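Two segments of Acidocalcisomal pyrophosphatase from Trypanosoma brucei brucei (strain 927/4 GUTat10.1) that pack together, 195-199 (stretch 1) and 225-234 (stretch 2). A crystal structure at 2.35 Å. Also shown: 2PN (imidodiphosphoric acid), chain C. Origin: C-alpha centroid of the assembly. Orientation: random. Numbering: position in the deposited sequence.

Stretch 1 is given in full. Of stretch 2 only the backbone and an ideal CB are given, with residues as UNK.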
# COMPACT_ATOMS: atom_id res chain seq x y z
N MET A 195 -11.32 -6.82 -17.88
CA MET A 195 -10.12 -6.19 -17.37
C MET A 195 -10.14 -6.06 -15.86
O MET A 195 -9.26 -5.42 -15.27
CB MET A 195 -9.95 -4.82 -18.04
CG MET A 195 -9.95 -4.95 -19.55
SD MET A 195 -9.70 -3.43 -20.48
CE MET A 195 -11.19 -2.54 -20.05
N TRP A 196 -11.16 -6.66 -15.26
CA TRP A 196 -11.27 -6.78 -13.81
C TRP A 196 -11.82 -8.17 -13.52
O TRP A 196 -12.38 -8.81 -14.41
CB TRP A 196 -12.18 -5.71 -13.23
CG TRP A 196 -11.82 -4.34 -13.72
CD1 TRP A 196 -10.97 -3.47 -13.13
CD2 TRP A 196 -12.28 -3.72 -14.93
NE1 TRP A 196 -10.86 -2.33 -13.90
CE2 TRP A 196 -11.66 -2.46 -15.00
CE3 TRP A 196 -13.15 -4.10 -15.94
CZ2 TRP A 196 -11.89 -1.57 -16.05
CZ3 TRP A 196 -13.39 -3.23 -16.99
CH2 TRP A 196 -12.76 -1.97 -17.04
N ASN A 197 -11.66 -8.64 -12.28
CA ASN A 197 -12.27 -9.89 -11.88
C ASN A 197 -13.77 -9.73 -11.95
O ASN A 197 -14.32 -8.83 -11.32
CB ASN A 197 -11.86 -10.29 -10.47
CG ASN A 197 -10.38 -10.56 -10.36
OD1 ASN A 197 -9.83 -11.38 -11.09
ND2 ASN A 197 -9.73 -9.89 -9.42
N TYR A 198 -14.42 -10.60 -12.71
CA TYR A 198 -15.84 -10.55 -12.92
C TYR A 198 -16.51 -11.81 -12.38
O TYR A 198 -15.97 -12.91 -12.50
CB TYR A 198 -16.15 -10.37 -14.40
CG TYR A 198 -17.61 -10.24 -14.71
CD1 TYR A 198 -18.27 -9.02 -14.56
CD2 TYR A 198 -18.35 -11.34 -15.14
CE1 TYR A 198 -19.62 -8.91 -14.85
CE2 TYR A 198 -19.70 -11.23 -15.43
CZ TYR A 198 -20.32 -10.02 -15.28
OH TYR A 198 -21.66 -9.91 -15.57
N GLY A 199 -17.69 -11.66 -11.78
CA GLY A 199 -18.39 -12.81 -11.23
C GLY A 199 -19.75 -12.46 -10.67
O GLY A 199 -20.48 -11.65 -11.23
N UNK A 225 -20.93 -8.78 -10.21
CA UNK A 225 -19.96 -7.96 -9.50
C UNK A 225 -18.66 -7.78 -10.30
O UNK A 225 -18.19 -8.70 -10.97
CB UNK A 225 -19.65 -8.58 -8.14
N UNK A 226 -18.11 -6.57 -10.23
CA UNK A 226 -16.81 -6.29 -10.82
C UNK A 226 -15.83 -5.98 -9.70
O UNK A 226 -16.00 -5.00 -8.98
CB UNK A 226 -16.89 -5.13 -11.82
N UNK A 227 -14.81 -6.81 -9.53
CA UNK A 227 -13.84 -6.56 -8.47
C UNK A 227 -12.59 -5.86 -9.04
O UNK A 227 -11.92 -6.38 -9.92
CB UNK A 227 -13.45 -7.87 -7.78
N UNK A 228 -12.30 -4.66 -8.53
CA UNK A 228 -11.36 -3.77 -9.23
C UNK A 228 -9.95 -3.79 -8.64
O UNK A 228 -9.12 -2.98 -9.01
CB UNK A 228 -11.89 -2.34 -9.20
N UNK A 229 -9.67 -4.72 -7.74
CA UNK A 229 -8.35 -4.82 -7.15
C UNK A 229 -7.30 -5.19 -8.18
O UNK A 229 -7.61 -5.42 -9.35
CB UNK A 229 -8.36 -5.85 -6.02
N UNK A 230 -6.04 -5.24 -7.74
CA UNK A 230 -4.94 -5.45 -8.66
C UNK A 230 -4.61 -6.92 -8.88
O UNK A 230 -3.89 -7.26 -9.81
CB UNK A 230 -3.70 -4.72 -8.15
N UNK A 231 -5.15 -7.80 -8.03
CA UNK A 231 -4.83 -9.22 -8.07
C UNK A 231 -5.80 -10.00 -8.96
O UNK A 231 -7.01 -9.84 -8.84
CB UNK A 231 -4.84 -9.80 -6.65
N UNK A 232 -5.25 -10.81 -9.86
CA UNK A 232 -6.05 -11.70 -10.69
C UNK A 232 -6.49 -12.92 -9.88
O UNK A 232 -5.66 -13.57 -9.24
CB UNK A 232 -5.26 -12.13 -11.93
N UNK A 233 -7.77 -13.26 -9.94
CA UNK A 233 -8.28 -14.44 -9.23
C UNK A 233 -8.32 -15.65 -10.15
O UNK A 233 -8.20 -15.51 -11.38
CB UNK A 233 -9.68 -14.17 -8.66
N UNK A 234 -8.44 -16.83 -9.56
CA UNK A 234 -8.69 -18.06 -10.30
C UNK A 234 -10.18 -18.20 -10.65
O UNK A 234 -11.04 -17.64 -9.96
CB UNK A 234 -8.22 -19.27 -9.49
P1 2PN C . -23.92 -11.47 -20.06
O1 2PN C . -24.29 -12.91 -20.51
O2 2PN C . -25.20 -10.60 -20.10
O3 2PN C . -22.78 -10.94 -20.98
N1 2PN C . -23.30 -11.53 -18.55
P2 2PN C . -24.17 -11.85 -17.20
O4 2PN C . -24.96 -13.19 -17.35
O5 2PN C . -25.15 -10.71 -17.03
O6 2PN C . -23.27 -11.94 -16.04

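Position 225 pairs with Gly 199 in an antiparallel ladder. Its backbone N donates to Gly 199 O (3.1 Å) and its O accepts from Gly 199 N (3.1 Å). CB lies on the same face of the sheet as Asn 197, and its nearest neighbor in stretch 1 is Gly 199 O, 4.4 Å away. Because glycine offers no side chain to meet, stretch 1 decides little, and small or beta-branched residues would suit. The residue is Ala 225.

At 226 CB turns to the opposite face, 5.0 Å from Trp 196 CB and 5.0 Å from Tyr 198 CD1. Two apolar neighbors and extended backbone angles (-114/116) favor valine or isoleucine. Val 226 divides its branches between them: CG1 lies 3.6 Å from Trp 196 CB, and CG2 lies 4.2 Å from Tyr 198 CD1, at the edge of the ring. That tyrosine's OH donates to O6 of the imidodiphosphate at 2.6 Å.

Position 227 pairs with Asn 197. Its N gives a short, straight bond to Asn 197 O (2.7 Å), whereas the return bond from Asn 197 N to its O is weak (3.3 Å). CB shares a face with the Asn 197 side chain, whose ND2 is a donor, so an acceptor such as Glu, Gln or Asp is plausible. In Glu 227, OE1 accepts from Asn 197 ND2 at 2.7 Å, while OE2 takes the backbone N of residue 229 at 2.8 Å, bracing the turn after the strand.

The strand has ended at 228, where CB points sideways, near Trp 196 CD1. An aliphatic side chain would suit this indole neighbor. Ile 228 places CG2 4.2 Å from Trp 196 CD1, though the end of its side chain leads away.

Position 229 has no close demand from stretch 1, and its angles (-65/177) do not require glycine; it is Gly 229. CB at 230 points away, leaving the choice open: Met 230.

CB at 231 also points away, so many residues would serve; the backbone matters more, since Asn 197 ND2 donates to the O of Thr 231 at 2.8 Å. At 232 CB points sideways, and Gln 232 extends away.

At 233 CB points toward stretch 1, and the backbone N donates to Asn 197 OD1 (3.0 Å). An aromatic or broad apolar group could cover the amide. Phe 233 lays one ring face over it, with CD2 3.4 Å from Asn 197 ND2.

At 234 CB points away and stretch 1 imposes nothing, so many residues would do; it is Lys 234.

Stretch 2, residues 225-234: AVEIGMTQFK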
# COMPACT_ATOMS: atom_id res chain seq x y z
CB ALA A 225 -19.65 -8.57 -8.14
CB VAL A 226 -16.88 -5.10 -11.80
CG1 VAL A 226 -15.63 -5.06 -12.67
CG2 VAL A 226 -18.11 -5.22 -12.67
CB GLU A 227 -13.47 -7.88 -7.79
CG GLU A 227 -12.69 -7.72 -6.50
CD GLU A 227 -11.21 -7.43 -6.74
OE1 GLU A 227 -10.65 -7.98 -7.72
OE2 GLU A 227 -10.62 -6.66 -5.95
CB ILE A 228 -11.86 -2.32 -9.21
CG1 ILE A 228 -11.90 -1.79 -7.78
CG2 ILE A 228 -13.23 -2.21 -9.87
CD1 ILE A 228 -12.52 -0.41 -7.66
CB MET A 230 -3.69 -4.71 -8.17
CG MET A 230 -3.06 -5.39 -6.98
SD MET A 230 -1.77 -4.38 -6.22
CE MET A 230 -1.19 -5.63 -5.03
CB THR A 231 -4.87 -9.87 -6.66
OG1 THR A 231 -4.13 -9.07 -5.74
CG2 THR A 231 -4.29 -11.27 -6.70
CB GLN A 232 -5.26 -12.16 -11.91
CG GLN A 232 -6.02 -13.06 -12.84
CD GLN A 232 -5.12 -13.84 -13.77
OE1 GLN A 232 -4.25 -14.58 -13.32
NE2 GLN A 232 -5.32 -13.67 -15.08
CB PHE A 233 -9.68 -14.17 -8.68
CG PHE A 233 -9.74 -13.11 -7.62
CD1 PHE A 233 -8.65 -12.85 -6.81
CD2 PHE A 233 -10.89 -12.38 -7.42
CE1 PHE A 233 -8.71 -11.87 -5.82
CE2 PHE A 233 -10.96 -11.41 -6.44
CZ PHE A 233 -9.86 -11.16 -5.64
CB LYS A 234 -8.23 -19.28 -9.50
CG LYS A 234 -6.79 -19.68 -9.71
CD LYS A 234 -5.84 -18.50 -9.53
CE LYS A 234 -4.38 -18.92 -9.81
NZ LYS A 234 -3.41 -17.75 -9.86
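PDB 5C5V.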